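Local coordinates for protein amidase, hydantoinase/carbamoylase family (Burkholderia vietnamiensis, PDB 5I4M) that probably hydrolyses N-carbamoyl-L-amino acids to free amino acids, as a two-zinc amidase of the peptidase M20 family, at residues S35-G43 with L58-W69; V79-R88 with Y193-R202. All blocks are in the same frame, centred on the assembly; numbering follows the deposited sequence.

How the contacts relate
Contact 1 closes first along the chain, joining the end of helix 29-39 and the turn after it to helix 57-72. Contact 2 follows, setting the hairpin of strands 76-79 and 85-89 against the distant loop between helix 184-191 and strand 206-212. Their centres lie about 19 Å apart, and both belong to the zinc-binding part of the M20 fold, in which helices pack over a sheet. D64 OD1 lies 2.7 Å from Y193 OH and R63 NH1 2.7 Å from G83 O, both probable hydrogen bonds, while V67 packs on V85. Helix 57-72 is thus held by 35-43 through V39 and I42 and by contact 2 through R63, D64 and V67, joining outer helix, hairpin and loop.

Contact 1 (S35-G43 with L58-W69); sequences SLMEVAKIG and LDKAARDLIVGW
I42 and V39 carry the apolar contact that seats 35-43 on helix 58-69. I42 CD1 lies 3.7 Å from A62 CA and also meets L65 CD2. This reach follows from chi1 of -57°, which sets CG1 anti to the carbonyl carbon, while I42 CG2, the other branch, comes 3.3 Å from L58 O, close to A61 CB. The small side chains of A61 and A62 let the branched isoleucine approach the helix backbone. V39 CG1 faces A62 CB, and V39 CG2 touches L65 CD2.

Helical segments 35-39 and 58-69 run roughly antiparallel, 147° between their directions, with axes 11.8 Å apart at closest approach, a wide spacing bridged by these side chains in the helical layer over the catalytic-domain sheet of the M20 fold. Side chains of helix 117-132 also pack here, I117 on V39 and L124 on W69.

Aromatic packing occupies the other end. V39 CG2 lies 3.7 Å from W69 CZ3, the two side chains crossing at a slant, and E38 CB comes to the indole edge near its plane. L65 CG sits 3.6 Å above one indole face, offset toward the rim, and so backs the ring within its own helix.

Just after the type I turn V39-I42, G43 CA lies 3.8 Å from L58 CD1; the positive phi of G43 (87°) suits glycine. On the outer side, K41 NZ forms a salt bridge with E38 OE2 at 2.9 Å.

Contact 2 (V79-R88 with Y193-R202); sequences VDTMGNVFMR and YAGDAPCGGR
D80 OD1 accepts two backbone N-H groups, from M82 N at 2.9 Å and N84 N at 3.0 Å, arriving from opposite faces of the carboxylate plane, while C199 packs alongside the same carboxylate. The bond from M82 N makes an Asx turn, set within the type I turn D80-G83 that links strands 76-79 and 85-89 as a hairpin. D80 suits this place because its other oxygen, OD2, takes N84 ND2 on its syn lone pair, so both oxygens are held and the carboxylate cannot easily rotate. Its chi1 of 73° tucks CG between the backbone N and the carbonyl carbon, over its own turn. Water 2 links OD2 to P198 O and G200 N.

Across the contact, A197 N donates to V79 O at 3.2 Å, nearly straight at 165°, and T81 N gives A197 O a weak, strongly bent bond. These two bonds of A197 form a single beta bridge with D80; beside it G195 N bonds weakly to D80 O. Glycine suits position 195, where G195 CA lies 3.3 Å from V79 O in a CA-H...O contact.

Y193 sets its ring against V79 CG1, at the ring edge, and V85 CG2, while its hydroxyl reaches D64. At the far end, E142 forms salt bridges with both R88 and R202 and so probably balances their like charges, and R202 NH2 lies 3.3 Å from F86 CD2, the guanidinium edge-on and its plane perpendicular to the ring.

Contact 1 (S35-G43 with L58-W69)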
ATOM      1  N   SER A  35      15.232  33.167  -3.559  1.00 14.37           N
ATOM      2  CA  SER A  35      14.945  32.512  -2.294  1.00 10.60           C
ATOM      3  C   SER A  35      14.100  31.263  -2.511  1.00 13.79           C
ATOM      4  O   SER A  35      14.297  30.260  -1.813  1.00 10.01           O
ATOM      5  CB  SER A  35      14.273  33.484  -1.317  1.00 11.11           C
ATOM      6  OG  SER A  35      12.921  33.743  -1.647  1.00 11.97           O
ATOM      7  N   LEU A  36      13.195  31.287  -3.500  1.00  9.63           N
ATOM      8  CA  LEU A  36      12.427  30.089  -3.827  1.00 11.02           C
ATOM      9  C   LEU A  36      13.329  28.991  -4.377  1.00 11.57           C
ATOM     10  O   LEU A  36      13.198  27.824  -3.997  1.00 10.09           O
ATOM     11  CB  LEU A  36      11.319  30.422  -4.826  1.00  9.01           C
ATOM     12  CG  LEU A  36      10.105  31.082  -4.177  1.00  9.46           C
ATOM     13  CD1 LEU A  36       9.276  31.879  -5.196  1.00 12.33           C
ATOM     14  CD2 LEU A  36       9.221  30.037  -3.503  1.00 10.91           C
ATOM     15  N   MET A  37      14.264  29.350  -5.260  1.00 11.05           N
ATOM     16  CA  MET A  37      15.174  28.344  -5.789  1.00 11.39           C
ATOM     17  C   MET A  37      16.067  27.777  -4.692  1.00 10.38           C
ATOM     18  O   MET A  37      16.426  26.595  -4.733  1.00 14.53           O
ATOM     19  CB  MET A  37      16.010  28.945  -6.919  1.00 11.73           C
ATOM     20  CG  MET A  37      15.166  29.522  -8.066  1.00 14.82           C
ATOM     21  SD  MET A  37      14.176  28.255  -8.900  1.00 17.21           S
ATOM     22  CE  MET A  37      12.545  28.596  -8.244  1.00 13.55           C
ATOM     23  N   GLU A  38      16.427  28.600  -3.709  1.00 13.59           N
ATOM     24  CA  GLU A  38      17.301  28.142  -2.633  1.00 12.55           C
ATOM     25  C   GLU A  38      16.571  27.159  -1.717  1.00 11.20           C
ATOM     26  O   GLU A  38      17.081  26.076  -1.420  1.00 12.82           O
ATOM     27  CB  GLU A  38      17.810  29.354  -1.853  1.00 17.06           C
ATOM     28  CG  GLU A  38      19.057  29.116  -1.072  1.00 28.88           C
ATOM     29  CD  GLU A  38      20.250  28.803  -1.961  1.00 34.02           C
ATOM     30  OE1 GLU A  38      20.441  29.488  -2.995  1.00 39.24           O
ATOM     31  OE2 GLU A  38      20.991  27.864  -1.625  1.00 34.14           O
ATOM     32  N   VAL A  39      15.363  27.510  -1.275  1.00  9.23           N
ATOM     33  CA  VAL A  39      14.616  26.583  -0.426  1.00 13.31           C
ATOM     34  C   VAL A  39      14.194  25.329  -1.194  1.00 10.80           C
ATOM     35  O   VAL A  39      14.039  24.251  -0.602  1.00 10.51           O
ATOM     36  CB  VAL A  39      13.401  27.288   0.203  1.00 11.22           C
ATOM     37  CG1 VAL A  39      12.671  26.325   1.113  1.00  7.77           C
ATOM     38  CG2 VAL A  39      13.856  28.496   0.988  1.00 11.24           C
ATOM     39  N   ALA A  40      14.027  25.426  -2.515  1.00  9.29           N
ATOM     40  CA  ALA A  40      13.685  24.244  -3.302  1.00 11.71           C
ATOM     41  C   ALA A  40      14.751  23.153  -3.228  1.00 12.30           C
ATOM     42  O   ALA A  40      14.456  22.001  -3.552  1.00 13.22           O
ATOM     43  CB  ALA A  40      13.448  24.625  -4.764  1.00 11.62           C
ATOM     44  N   LYS A  41      15.990  23.488  -2.845  1.00  9.87           N
ATOM     45  CA  LYS A  41      17.015  22.457  -2.691  1.00 10.42           C
ATOM     46  C   LYS A  41      16.743  21.530  -1.511  1.00 14.36           C
ATOM     47  O   LYS A  41      17.270  20.411  -1.475  1.00 12.67           O
ATOM     48  CB  LYS A  41      18.388  23.098  -2.495  1.00 14.45           C
ATOM     49  CG  LYS A  41      18.807  24.023  -3.607  1.00 15.54           C
ATOM     50  CD  LYS A  41      20.075  24.767  -3.215  1.00 14.53           C
ATOM     51  CE  LYS A  41      20.642  25.518  -4.399  1.00 19.85           C
ATOM     52  NZ  LYS A  41      21.796  26.368  -3.999  1.00 21.62           N
ATOM     53  N   ILE A  42      15.956  21.979  -0.536  1.00 10.63           N
ATOM     54  CA  ILE A  42      15.749  21.242   0.704  1.00  9.60           C
ATOM     55  C   ILE A  42      14.665  20.203   0.440  1.00  9.04           C
ATOM     56  O   ILE A  42      13.473  20.514   0.441  1.00 10.18           O
ATOM     57  CB  ILE A  42      15.383  22.176   1.857  1.00 11.13           C
ATOM     58  CG1 ILE A  42      16.486  23.225   2.032  1.00 10.98           C
ATOM     59  CG2 ILE A  42      15.154  21.378   3.152  1.00 12.49           C
ATOM     60  CD1 ILE A  42      16.169  24.240   3.119  1.00 15.47           C
ATOM     61  N   GLY A  43      15.084  18.958   0.212  1.00 11.04           N
ATOM     62  CA  GLY A  43      14.174  17.917  -0.223  1.00 12.30           C
ATOM     63  C   GLY A  43      13.985  17.836  -1.720  1.00 16.23           C
ATOM     64  O   GLY A  43      12.992  17.256  -2.175  1.00 10.13           O
ATOM     65  N   LEU A  58      14.012  17.443   6.977  1.00 11.15           N
ATOM     66  CA  LEU A  58      14.000  18.397   5.868  1.00 10.84           C
ATOM     67  C   LEU A  58      13.097  19.588   6.176  1.00 11.81           C
ATOM     68  O   LEU A  58      13.460  20.737   5.906  1.00  9.60           O
ATOM     69  CB  LEU A  58      13.570  17.704   4.573  1.00  9.65           C
ATOM     70  CG  LEU A  58      14.568  16.652   4.072  1.00 11.02           C
ATOM     71  CD1 LEU A  58      13.975  15.815   2.927  1.00 12.52           C
ATOM     72  CD2 LEU A  58      15.845  17.332   3.620  1.00 13.06           C
ATOM     73  N   ASP A  59      11.917  19.330   6.744  1.00  7.92           N
ATOM     74  CA  ASP A  59      11.052  20.416   7.205  1.00  8.38           C
ATOM     75  C   ASP A  59      11.778  21.278   8.232  1.00  9.73           C
ATOM     76  O   ASP A  59      11.724  22.512   8.171  1.00 11.92           O
ATOM     77  CB  ASP A  59       9.768  19.818   7.794  1.00  7.24           C
ATOM     78  CG  ASP A  59       8.658  20.840   8.006  1.00 20.29           C
ATOM     79  OD1 ASP A  59       8.540  21.786   7.198  1.00 19.41           O
ATOM     80  OD2 ASP A  59       7.872  20.671   8.967  1.00 13.35           O
ATOM     81  N   LYS A  60      12.494  20.635   9.158  1.00  9.26           N
ATOM     82  CA  LYS A  60      13.291  21.353  10.152  1.00 10.28           C
ATOM     83  C   LYS A  60      14.294  22.287   9.492  1.00 12.21           C
ATOM     84  O   LYS A  60      14.457  23.431   9.926  1.00  9.14           O
ATOM     85  CB  LYS A  60      14.030  20.355  11.057  1.00 11.84           C
ATOM     86  CG  LYS A  60      15.004  20.998  12.040  1.00 10.15           C
ATOM     87  CD  LYS A  60      15.863  19.958  12.767  1.00 10.96           C
ATOM     88  CE  LYS A  60      16.802  20.593  13.799  1.00 11.78           C
ATOM     89  NZ  LYS A  60      17.779  21.510  13.139  1.00 12.10           N
ATOM     90  N   ALA A  61      14.989  21.811   8.453  1.00  9.16           N
ATOM     91  CA  ALA A  61      16.017  22.633   7.821  1.00 10.56           C
ATOM     92  C   ALA A  61      15.411  23.839   7.113  1.00  9.53           C
ATOM     93  O   ALA A  61      15.974  24.942   7.165  1.00 10.90           O
ATOM     94  CB  ALA A  61      16.853  21.792   6.850  1.00  9.85           C
ATOM     95  N   ALA A  62      14.263  23.667   6.454  1.00 11.24           N
ATOM     96  CA  ALA A  62      13.631  24.821   5.816  1.00 11.95           C
ATOM     97  C   ALA A  62      13.211  25.859   6.851  1.00 12.39           C
ATOM     98  O   ALA A  62      13.407  27.067   6.649  1.00  9.65           O
ATOM     99  CB  ALA A  62      12.419  24.393   4.980  1.00  8.36           C
ATOM    100  N   ARG A  63      12.607  25.408   7.956  1.00  9.06           N
ATOM    101  CA  ARG A  63      12.280  26.306   9.062  1.00  8.32           C
ATOM    102  C   ARG A  63      13.517  27.031   9.577  1.00  8.80           C
ATOM    103  O   ARG A  63      13.518  28.262   9.713  1.00 11.38           O
ATOM    104  CB  ARG A  63      11.629  25.517  10.200  1.00 10.67           C
ATOM    105  CG  ARG A  63      10.256  24.950   9.885  1.00 10.79           C
ATOM    106  CD  ARG A  63       9.936  23.779  10.830  1.00 11.34           C
ATOM    107  NE  ARG A  63       8.516  23.465  10.750  1.00  9.28           N
ATOM    108  CZ  ARG A  63       7.590  23.888  11.608  1.00 11.74           C
ATOM    109  NH1 ARG A  63       7.930  24.620  12.670  1.00  8.54           N
ATOM    110  NH2 ARG A  63       6.318  23.560  11.407  1.00 11.31           N
ATOM    111  N   ASP A  64      14.573  26.275   9.907  1.00  9.27           N
ATOM    112  CA  ASP A  64      15.794  26.893  10.423  1.00 10.04           C
ATOM    113  C   ASP A  64      16.322  27.957   9.469  1.00 12.66           C
ATOM    114  O   ASP A  64      16.748  29.042   9.895  1.00 11.93           O
ATOM    115  CB  ASP A  64      16.882  25.837  10.643  1.00 10.81           C
ATOM    116  CG  ASP A  64      16.586  24.882  11.788  1.00 15.60           C
ATOM    117  OD1 ASP A  64      15.631  25.099  12.566  1.00 14.30           O
ATOM    118  OD2 ASP A  64      17.356  23.903  11.920  1.00 13.56           O
ATOM    119  N   LEU A  65      16.329  27.650   8.176  1.00  9.84           N
ATOM    120  CA  LEU A  65      16.919  28.553   7.196  1.00 10.23           C
ATOM    121  C   LEU A  65      16.137  29.854   7.128  1.00 11.98           C
ATOM    122  O   LEU A  65      16.714  30.950   7.173  1.00 11.07           O
ATOM    123  CB  LEU A  65      16.957  27.873   5.830  1.00 10.15           C
ATOM    124  CG  LEU A  65      17.492  28.703   4.654  1.00 14.11           C
ATOM    125  CD1 LEU A  65      18.961  29.058   4.835  1.00 11.39           C
ATOM    126  CD2 LEU A  65      17.294  27.954   3.345  1.00 14.12           C
ATOM    127  N   ILE A  66      14.812  29.742   7.064  1.00 10.46           N
ATOM    128  CA  ILE A  66      13.959  30.916   6.935  1.00 11.21           C
ATOM    129  C   ILE A  66      13.977  31.740   8.217  1.00 11.35           C
ATOM    130  O   ILE A  66      14.042  32.974   8.170  1.00 14.88           O
ATOM    131  CB  ILE A  66      12.543  30.466   6.536  1.00  8.39           C
ATOM    132  CG1 ILE A  66      12.609  29.785   5.161  1.00  8.13           C
ATOM    133  CG2 ILE A  66      11.576  31.649   6.524  1.00  8.78           C
ATOM    134  CD1 ILE A  66      11.388  28.955   4.803  1.00 10.58           C
ATOM    135  N   VAL A  67      13.938  31.079   9.379  1.00  9.63           N
ATOM    136  CA  VAL A  67      14.084  31.800  10.646  1.00 10.24           C
ATOM    137  C   VAL A  67      15.377  32.609  10.662  1.00 12.67           C
ATOM    138  O   VAL A  67      15.393  33.772  11.088  1.00 12.08           O
ATOM    139  CB  VAL A  67      14.009  30.819  11.833  1.00 10.35           C
ATOM    140  CG1 VAL A  67      14.564  31.452  13.100  1.00 15.16           C
ATOM    141  CG2 VAL A  67      12.562  30.369  12.037  1.00  9.74           C
ATOM    142  N   GLY A  68      16.478  32.017  10.195  1.00 11.26           N
ATOM    143  CA  GLY A  68      17.729  32.765  10.130  1.00 12.10           C
ATOM    144  C   GLY A  68      17.638  33.990   9.236  1.00 17.70           C
ATOM    145  O   GLY A  68      18.130  35.069   9.588  1.00 12.92           O
ATOM    146  N   TRP A  69      17.007  33.841   8.067  1.00 14.40           N
ATOM    147  CA  TRP A  69      16.820  34.978   7.174  1.00 11.61           C
ATOM    148  C   TRP A  69      15.955  36.049   7.823  1.00 15.12           C
ATOM    149  O   TRP A  69      16.239  37.248   7.704  1.00 14.79           O
ATOM    150  CB  TRP A  69      16.169  34.524   5.868  1.00 11.42           C
ATOM    151  CG  TRP A  69      17.047  33.707   4.971  1.00 12.08           C
ATOM    152  CD1 TRP A  69      18.409  33.592   5.028  1.00 14.76           C
ATOM    153  CD2 TRP A  69      16.613  32.860   3.894  1.00 10.41           C
ATOM    154  NE1 TRP A  69      18.852  32.741   4.040  1.00 11.55           N
ATOM    155  CE2 TRP A  69      17.769  32.283   3.328  1.00 14.73           C
ATOM    156  CE3 TRP A  69      15.366  32.549   3.346  1.00 11.21           C
ATOM    157  CZ2 TRP A  69      17.710  31.415   2.242  1.00 10.57           C
ATOM    158  CZ3 TRP A  69      15.308  31.690   2.269  1.00 12.97           C
ATOM    159  CH2 TRP A  69      16.477  31.131   1.728  1.00 11.17           C
TER

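Contact 2 (V79-R88 with Y193-R202)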
ATOM      1  N   VAL A  79       7.837  30.732  18.676  1.00 12.01           N
ATOM      2  CA  VAL A  79       7.342  29.447  18.200  1.00 11.75           C
ATOM      3  C   VAL A  79       6.290  28.988  19.192  1.00 12.17           C
ATOM      4  O   VAL A  79       6.546  28.987  20.399  1.00 14.39           O
ATOM      5  CB  VAL A  79       8.469  28.401  18.084  1.00 12.64           C
ATOM      6  CG1 VAL A  79       7.911  27.088  17.548  1.00 12.44           C
ATOM      7  CG2 VAL A  79       9.624  28.920  17.195  1.00 10.74           C
ATOM      8  N   ASP A  80       5.103  28.622  18.701  1.00 12.41           N
ATOM      9  CA  ASP A  80       4.053  28.250  19.640  1.00 11.32           C
ATOM     10  C   ASP A  80       4.048  26.733  19.868  1.00 10.68           C
ATOM     11  O   ASP A  80       4.905  25.995  19.371  1.00 12.76           O
ATOM     12  CB  ASP A  80       2.689  28.815  19.196  1.00 10.61           C
ATOM     13  CG  ASP A  80       2.062  28.098  17.988  1.00 10.32           C
ATOM     14  OD1 ASP A  80       2.478  26.990  17.596  1.00 13.04           O
ATOM     15  OD2 ASP A  80       1.094  28.660  17.423  1.00 11.14           O
ATOM     16  N   THR A  81       3.084  26.265  20.667  1.00 10.99           N
ATOM     17  CA  THR A  81       3.012  24.864  21.074  1.00 13.89           C
ATOM     18  C   THR A  81       2.668  23.911  19.934  1.00 13.33           C
ATOM     19  O   THR A  81       2.830  22.698  20.101  1.00 15.74           O
ATOM     20  CB  THR A  81       1.986  24.713  22.199  1.00 11.71           C
ATOM     21  OG1 THR A  81       0.782  25.389  21.833  1.00 13.50           O
ATOM     22  CG2 THR A  81       2.519  25.333  23.496  1.00 14.62           C
ATOM     23  N   MET A  82       2.176  24.406  18.805  1.00 10.75           N
ATOM     24  CA  MET A  82       1.992  23.579  17.618  1.00 11.19           C
ATOM     25  C   MET A  82       3.136  23.738  16.631  1.00  9.88           C
ATOM     26  O   MET A  82       3.034  23.253  15.502  1.00  8.92           O
ATOM     27  CB  MET A  82       0.669  23.906  16.924  1.00  8.73           C
ATOM     28  CG  MET A  82      -0.563  23.295  17.618  1.00 12.62           C
ATOM     29  SD  MET A  82      -0.566  21.483  17.605  1.00 11.35           S
ATOM     30  CE  MET A  82      -0.636  21.147  15.851  1.00  7.93           C
ATOM     31  N   GLY A  83       4.209  24.419  17.020  1.00 11.02           N
ATOM     32  CA  GLY A  83       5.333  24.596  16.121  1.00 10.80           C
ATOM     33  C   GLY A  83       5.168  25.683  15.083  1.00 10.87           C
ATOM     34  O   GLY A  83       6.043  25.827  14.218  1.00 11.87           O
ATOM     35  N   ASN A  84       4.080  26.448  15.130  1.00 10.29           N
ATOM     36  CA  ASN A  84       3.938  27.581  14.230  1.00  7.93           C
ATOM     37  C   ASN A  84       5.009  28.614  14.555  1.00  9.51           C
ATOM     38  O   ASN A  84       5.308  28.878  15.725  1.00  9.50           O
ATOM     39  CB  ASN A  84       2.551  28.221  14.352  1.00  8.00           C
ATOM     40  CG  ASN A  84       1.415  27.240  14.120  1.00  7.68           C
ATOM     41  OD1 ASN A  84       1.429  26.468  13.166  1.00  8.92           O
ATOM     42  ND2 ASN A  84       0.396  27.289  14.991  1.00  9.45           N
ATOM     43  N   VAL A  85       5.593  29.201  13.513  1.00  8.18           N
ATOM     44  CA  VAL A  85       6.730  30.115  13.657  1.00  8.65           C
ATOM     45  C   VAL A  85       6.261  31.517  13.294  1.00  9.97           C
ATOM     46  O   VAL A  85       5.781  31.740  12.177  1.00 12.78           O
ATOM     47  CB  VAL A  85       7.906  29.699  12.763  1.00 10.55           C
ATOM     48  CG1 VAL A  85       9.087  30.643  12.978  1.00  9.04           C
ATOM     49  CG2 VAL A  85       8.284  28.246  12.999  1.00  9.75           C
ATOM     50  N   PHE A  86       6.446  32.469  14.213  1.00 10.52           N
ATOM     51  CA  PHE A  86       5.999  33.846  14.029  1.00  9.87           C
ATOM     52  C   PHE A  86       7.217  34.756  13.937  1.00 10.61           C
ATOM     53  O   PHE A  86       7.961  34.912  14.910  1.00 15.16           O
ATOM     54  CB  PHE A  86       5.068  34.258  15.165  1.00 12.61           C
ATOM     55  CG  PHE A  86       3.852  33.377  15.270  1.00 13.83           C
ATOM     56  CD1 PHE A  86       3.888  32.198  16.005  1.00  9.93           C
ATOM     57  CD2 PHE A  86       2.687  33.712  14.600  1.00  9.93           C
ATOM     58  CE1 PHE A  86       2.764  31.376  16.085  1.00 14.91           C
ATOM     59  CE2 PHE A  86       1.564  32.892  14.667  1.00 12.26           C
ATOM     60  CZ  PHE A  86       1.601  31.732  15.409  1.00 12.59           C
ATOM     61  N   MET A  87       7.413  35.347  12.767  1.00 10.87           N
ATOM     62  CA  MET A  87       8.529  36.243  12.503  1.00 11.71           C
ATOM     63  C   MET A  87       7.968  37.655  12.411  1.00 14.45           C
ATOM     64  O   MET A  87       7.235  37.979  11.469  1.00 14.09           O
ATOM     65  CB  MET A  87       9.256  35.815  11.231  1.00 10.25           C
ATOM     66  CG  MET A  87       9.918  34.446  11.355  1.00 13.38           C
ATOM     67  SD  MET A  87      10.209  33.576   9.794  1.00 13.99           S
ATOM     68  CE  MET A  87       8.604  32.812   9.509  1.00 13.41           C
ATOM     69  N   ARG A  88       8.303  38.487  13.393  1.00 13.38           N
ATOM     70  CA  ARG A  88       7.606  39.744  13.640  1.00 13.74           C
ATOM     71  C   ARG A  88       8.496  40.940  13.325  1.00 16.66           C
ATOM     72  O   ARG A  88       9.622  41.035  13.828  1.00 16.30           O
ATOM     73  CB  ARG A  88       7.148  39.807  15.097  1.00 14.90           C
ATOM     74  CG  ARG A  88       6.474  41.086  15.519  1.00 16.60           C
ATOM     75  CD  ARG A  88       5.951  40.894  16.927  1.00 23.33           C
ATOM     76  NE  ARG A  88       5.434  42.120  17.525  1.00 26.42           N
ATOM     77  CZ  ARG A  88       4.142  42.403  17.663  1.00 39.08           C
ATOM     78  NH1 ARG A  88       3.205  41.552  17.227  1.00 29.89           N
ATOM     79  NH2 ARG A  88       3.790  43.548  18.243  1.00 43.70           N
ATOM     80  N   TYR A 193      11.004  22.247  17.512  1.00 12.08           N
ATOM     81  CA  TYR A 193       9.964  23.251  17.329  1.00 10.43           C
ATOM     82  C   TYR A 193       8.762  23.009  18.239  1.00 14.48           C
ATOM     83  O   TYR A 193       7.647  23.421  17.918  1.00 14.34           O
ATOM     84  CB  TYR A 193       9.537  23.326  15.861  1.00  9.37           C
ATOM     85  CG  TYR A 193      10.524  24.152  15.061  1.00 15.39           C
ATOM     86  CD1 TYR A 193      10.367  25.528  14.921  1.00 13.58           C
ATOM     87  CD2 TYR A 193      11.647  23.563  14.498  1.00 11.82           C
ATOM     88  CE1 TYR A 193      11.300  26.296  14.206  1.00 13.24           C
ATOM     89  CE2 TYR A 193      12.575  24.319  13.796  1.00  9.59           C
ATOM     90  CZ  TYR A 193      12.398  25.675  13.652  1.00 12.91           C
ATOM     91  OH  TYR A 193      13.340  26.397  12.947  1.00 12.35           O
ATOM     92  N   ALA A 194       8.974  22.359  19.384  1.00 13.83           N
ATOM     93  CA  ALA A 194       7.945  22.304  20.429  1.00 16.31           C
ATOM     94  C   ALA A 194       8.038  23.606  21.209  1.00 13.32           C
ATOM     95  O   ALA A 194       8.723  23.700  22.228  1.00 19.17           O
ATOM     96  CB  ALA A 194       8.133  21.090  21.332  1.00 20.36           C
ATOM     97  N   GLY A 195       7.343  24.631  20.711  1.00 14.24           N
ATOM     98  CA  GLY A 195       7.535  25.981  21.197  1.00 12.98           C
ATOM     99  C   GLY A 195       6.830  26.264  22.510  1.00 15.03           C
ATOM    100  O   GLY A 195       6.022  25.478  23.007  1.00 18.49           O
ATOM    101  N   ASP A 196       7.144  27.440  23.064  1.00 16.75           N
ATOM    102  CA  ASP A 196       6.680  27.846  24.384  1.00 16.96           C
ATOM    103  C   ASP A 196       5.502  28.808  24.357  1.00 15.60           C
ATOM    104  O   ASP A 196       4.818  28.942  25.379  1.00 17.40           O
ATOM    105  CB  ASP A 196       7.821  28.508  25.163  1.00 21.66           C
ATOM    106  CG  ASP A 196       8.444  29.672  24.405  1.00 23.46           C
ATOM    107  OD1 ASP A 196       8.782  29.509  23.214  1.00 23.22           O
ATOM    108  OD2 ASP A 196       8.592  30.755  24.996  1.00 24.87           O
ATOM    109  N   ALA A 197       5.264  29.495  23.247  1.00 15.13           N
ATOM    110  CA  ALA A 197       4.187  30.474  23.198  1.00 16.81           C
ATOM    111  C   ALA A 197       2.842  29.772  23.053  1.00 17.96           C
ATOM    112  O   ALA A 197       2.760  28.709  22.437  1.00 15.92           O
ATOM    113  CB  ALA A 197       4.382  31.434  22.033  1.00 13.42           C
ATOM    114  N   PRO A 198       1.776  30.333  23.622  1.00 16.35           N
ATOM    115  CA  PRO A 198       0.454  29.719  23.449  1.00 13.80           C
ATOM    116  C   PRO A 198       0.070  29.694  21.977  1.00 12.54           C
ATOM    117  O   PRO A 198       0.412  30.598  21.206  1.00 17.63           O
ATOM    118  CB  PRO A 198      -0.472  30.630  24.264  1.00 17.98           C
ATOM    119  CG  PRO A 198       0.427  31.272  25.274  1.00 20.64           C
ATOM    120  CD  PRO A 198       1.739  31.472  24.553  1.00 17.01           C
ATOM    121  N   CYS A 199      -0.616  28.630  21.576  1.00 12.66           N
ATOM    122  CA  CYS A 199      -1.111  28.518  20.211  1.00 14.98           C
ATOM    123  C   CYS A 199      -2.453  29.234  20.137  1.00 17.55           C
ATOM    124  O   CYS A 199      -3.444  28.764  20.708  1.00 14.28           O
ATOM    125  CB  CYS A 199      -1.233  27.059  19.793  1.00 17.50           C
ATOM    126  SG  CYS A 199      -1.721  26.881  18.066  1.00 12.18           S
ATOM    127  N   GLY A 200      -2.485  30.378  19.449  1.00 15.64           N
ATOM    128  CA  GLY A 200      -3.677  31.205  19.417  1.00 14.48           C
ATOM    129  C   GLY A 200      -3.785  32.102  20.637  1.00 19.71           C
ATOM    130  O   GLY A 200      -2.952  32.096  21.539  1.00 22.21           O
ATOM    131  N   GLY A 201      -4.864  32.889  20.645  0.61 19.18           N
ATOM    132  CA  GLY A 201      -5.167  33.833  21.700  0.61 23.74           C
ATOM    133  C   GLY A 201      -4.965  35.280  21.292  0.61 23.04           C
ATOM    134  O   GLY A 201      -5.718  36.155  21.734  0.61 25.25           O
ATOM    135  N   ARG A 202      -3.981  35.541  20.447  1.00 24.01           N
ATOM    136  CA  ARG A 202      -3.627  36.904  20.091  1.00 25.90           C
ATOM    137  C   ARG A 202      -4.613  37.419  19.057  1.00 22.01           C
ATOM    138  O   ARG A 202      -4.890  36.736  18.067  1.00 21.10           O
ATOM    139  CB  ARG A 202      -2.216  36.962  19.507  1.00 29.88           C
ATOM    140  CG  ARG A 202      -1.100  36.771  20.492  1.00 28.79           C
ATOM    141  CD  ARG A 202       0.183  37.232  19.849  1.00 25.79           C
ATOM    142  NE  ARG A 202       0.578  36.389  18.725  1.00 19.37           N
ATOM    143  CZ  ARG A 202       1.038  36.866  17.574  1.00 14.07           C
ATOM    144  NH1 ARG A 202       1.127  38.180  17.393  1.00 16.16           N
ATOM    145  NH2 ARG A 202       1.402  36.037  16.610  1.00 15.15           N
TER
HETATM  146  O   HOH W   1       8.917  31.369  21.419  1.00 21.10           O
HETATM  147  O   HOH W   2       0.286  31.134  18.521  1.00 13.17           O
HETATM  148  O   HOH W   3      -1.139  26.383  23.466  1.00 18.86           O
HETATM  149  O   HOH W   4       0.742  40.726  19.113  1.00 22.32           O